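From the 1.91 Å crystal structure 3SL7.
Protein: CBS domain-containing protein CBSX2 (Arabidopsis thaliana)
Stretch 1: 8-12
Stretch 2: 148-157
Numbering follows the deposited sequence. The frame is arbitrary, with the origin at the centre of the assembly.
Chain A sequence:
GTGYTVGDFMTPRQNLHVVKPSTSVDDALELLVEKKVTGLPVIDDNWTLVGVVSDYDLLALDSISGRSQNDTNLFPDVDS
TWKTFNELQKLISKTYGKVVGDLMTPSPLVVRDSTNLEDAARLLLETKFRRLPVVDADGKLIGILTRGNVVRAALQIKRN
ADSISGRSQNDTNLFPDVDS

Stretch 1 (8-12) DFMTP
Stretch 2 (148-157) GNVVRAALQI

Phe9 and Asn149 anchor the packing of a short N-terminal segment (8-12) against one side of a continuous helix (148-157), with 343 Å² buried in all. The helix is regular, phi/psi near -60/-40, with i to i+4 bonds such as Ala153 N to Asn149 O at 3.0 Å. Asp8 lies at -73/-24 and Phe9 at -136/1; the chain then extends through selenomethionine Met10 (-68/160), Thr11 (-74/122) and Pro12 (-59/156). Register is set where Phe9 and Asn149 approach to 5.9 Å, CA to CA. Phe9 covers the most surface: its CA-to-CB bond points toward the helix, and chi1 -62° (m) with chi2 -83° lays the ring flat against Ala153, whose CB sits 3.3 Å from the ring centroid and 11° off the normal, a CH-pi contact over one face. The closest pair is Phe9 CG to Ala153 CB, 3.4 Å. Near the ring plane, at the edge, lie Gln156 OE1, 3.4 Å from Phe9 CE1, and Arg152 NH1, 4.1 Å from Phe9 CD1. Gln156 (t, t, chi3 -46°) is poorly ordered. The CA-to-CB bond of Asn149 (m, chi2 -27°) also points toward the segment; its CB lies 3.2 Å from Phe9 O, and its ND2 donates to Thr11 OG1 at 2.7 Å, N-H...O angle 157°, tying the helix to the segment beyond Phe9. Thr11 has chi1 -57° (m). The CA-to-CB bond of Arg152 points sideways, but its extended chain (t, t, t, chi4 -81°) brings the guanidinium nearer, where NH1 donates to two waters. One, 2.8 Å from Arg152 NH1, donates to Asp8 O at 2.9 Å; the other, 2.7 Å from Arg152 NH1, donates to Phe9 O at 2.7 Å and Asn149 O at 3.1 Å, joining both backbones through solvent.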

# COMPACT_ATOMS: atom_id res chain seq x y z
N ASP A 8 21.40 -1.56 -0.27
CA ASP A 8 21.37 -1.50 -1.73
C ASP A 8 19.96 -1.26 -2.28
O ASP A 8 19.82 -0.78 -3.41
CB ASP A 8 21.94 -2.79 -2.32
CG ASP A 8 23.40 -3.01 -1.96
OD1 ASP A 8 24.21 -2.06 -2.05
OD2 ASP A 8 23.75 -4.14 -1.56
N PHE A 9 18.94 -1.61 -1.51
CA PHE A 9 17.56 -1.58 -2.04
C PHE A 9 16.50 -0.98 -1.13
O PHE A 9 15.33 -0.93 -1.50
CB PHE A 9 17.14 -2.98 -2.45
CG PHE A 9 17.98 -3.55 -3.55
CD1 PHE A 9 17.73 -3.24 -4.88
CD2 PHE A 9 19.03 -4.41 -3.26
CE1 PHE A 9 18.50 -3.76 -5.88
CE2 PHE A 9 19.80 -4.94 -4.27
CZ PHE A 9 19.54 -4.61 -5.58
N MSE A 10 16.90 -0.52 0.05
CA MSE A 10 15.95 0.06 0.98
C MSE A 10 15.38 1.38 0.48
O MSE A 10 15.96 2.06 -0.37
CB MSE A 10 16.62 0.32 2.32
CG MSE A 10 17.59 1.48 2.25
SE MSE A 10 18.50 1.72 3.94
CE MSE A 10 19.28 3.49 3.63
N THR A 11 14.24 1.74 1.05
CA THR A 11 13.64 3.04 0.84
C THR A 11 14.46 4.05 1.62
O THR A 11 14.58 3.93 2.84
CB THR A 11 12.19 3.04 1.36
OG1 THR A 11 11.46 2.00 0.70
CG2 THR A 11 11.52 4.38 1.08
N PRO A 12 15.01 5.05 0.93
CA PRO A 12 15.83 6.11 1.52
C PRO A 12 15.06 6.87 2.58
O PRO A 12 13.83 6.91 2.54
CB PRO A 12 16.10 7.04 0.34
CG PRO A 12 15.86 6.21 -0.87
CD PRO A 12 14.78 5.26 -0.51
N GLY A 148 7.95 -4.39 -1.42
CA GLY A 148 8.16 -3.77 -2.72
C GLY A 148 9.63 -3.52 -3.04
O GLY A 148 10.05 -3.70 -4.17
N ASN A 149 10.40 -3.09 -2.04
CA ASN A 149 11.84 -2.93 -2.23
C ASN A 149 12.48 -4.26 -2.59
O ASN A 149 13.38 -4.31 -3.42
CB ASN A 149 12.51 -2.40 -0.96
CG ASN A 149 12.14 -0.97 -0.64
OD1 ASN A 149 11.80 -0.19 -1.54
ND2 ASN A 149 12.21 -0.61 0.65
N VAL A 150 12.04 -5.33 -1.94
CA VAL A 150 12.65 -6.64 -2.15
C VAL A 150 12.32 -7.14 -3.54
O VAL A 150 13.16 -7.69 -4.23
CB VAL A 150 12.20 -7.66 -1.08
CG1 VAL A 150 12.75 -9.04 -1.40
CG2 VAL A 150 12.65 -7.20 0.32
N VAL A 151 11.08 -6.93 -3.97
CA VAL A 151 10.71 -7.30 -5.34
C VAL A 151 11.54 -6.49 -6.35
O VAL A 151 12.03 -7.02 -7.35
CB VAL A 151 9.22 -7.08 -5.57
CG1 VAL A 151 8.86 -7.34 -7.04
CG2 VAL A 151 8.42 -7.97 -4.63
N ARG A 152 11.70 -5.21 -6.08
CA ARG A 152 12.51 -4.35 -6.94
C ARG A 152 13.91 -4.92 -7.06
O ARG A 152 14.50 -4.91 -8.14
CB ARG A 152 12.55 -2.94 -6.37
CG ARG A 152 13.20 -1.91 -7.27
CD ARG A 152 12.92 -0.52 -6.74
NE ARG A 152 13.77 0.49 -7.37
CZ ARG A 152 15.03 0.73 -7.02
NH1 ARG A 152 15.59 0.03 -6.05
NH2 ARG A 152 15.73 1.67 -7.65
N ALA A 153 14.45 -5.43 -5.95
CA ALA A 153 15.80 -6.00 -5.97
C ALA A 153 15.88 -7.24 -6.84
O ALA A 153 16.78 -7.37 -7.66
CB ALA A 153 16.28 -6.31 -4.55
N ALA A 154 14.93 -8.16 -6.68
CA ALA A 154 14.89 -9.36 -7.51
C ALA A 154 14.80 -9.01 -8.99
O ALA A 154 15.45 -9.63 -9.84
CB ALA A 154 13.74 -10.26 -7.10
N LEU A 155 13.99 -8.00 -9.31
CA LEU A 155 13.84 -7.54 -10.69
C LEU A 155 15.16 -6.98 -11.24
O LEU A 155 15.58 -7.33 -12.34
CB LEU A 155 12.77 -6.46 -10.76
CG LEU A 155 11.31 -6.76 -11.11
CD1 LEU A 155 11.07 -8.03 -11.92
CD2 LEU A 155 10.29 -6.54 -9.99
N GLN A 156 15.78 -6.09 -10.47
CA GLN A 156 17.01 -5.44 -10.91
C GLN A 156 18.12 -6.47 -11.11
O GLN A 156 18.92 -6.36 -12.04
CB GLN A 156 17.46 -4.39 -9.89
CG GLN A 156 18.77 -3.71 -10.25
CD GLN A 156 19.21 -2.71 -9.20
OE1 GLN A 156 18.42 -1.90 -8.72
NE2 GLN A 156 20.49 -2.77 -8.83
N ILE A 157 18.14 -7.47 -10.24
CA ILE A 157 19.13 -8.53 -10.32
C ILE A 157 18.95 -9.33 -11.60
O ILE A 157 19.91 -9.58 -12.33
CB ILE A 157 19.06 -9.43 -9.08
CG1 ILE A 157 19.47 -8.64 -7.84
CG2 ILE A 157 19.95 -10.64 -9.25
CD1 ILE A 157 19.28 -9.41 -6.54
O HOH W 1 18.06 0.78 -5.04
O HOH W 2 14.63 -1.56 -4.03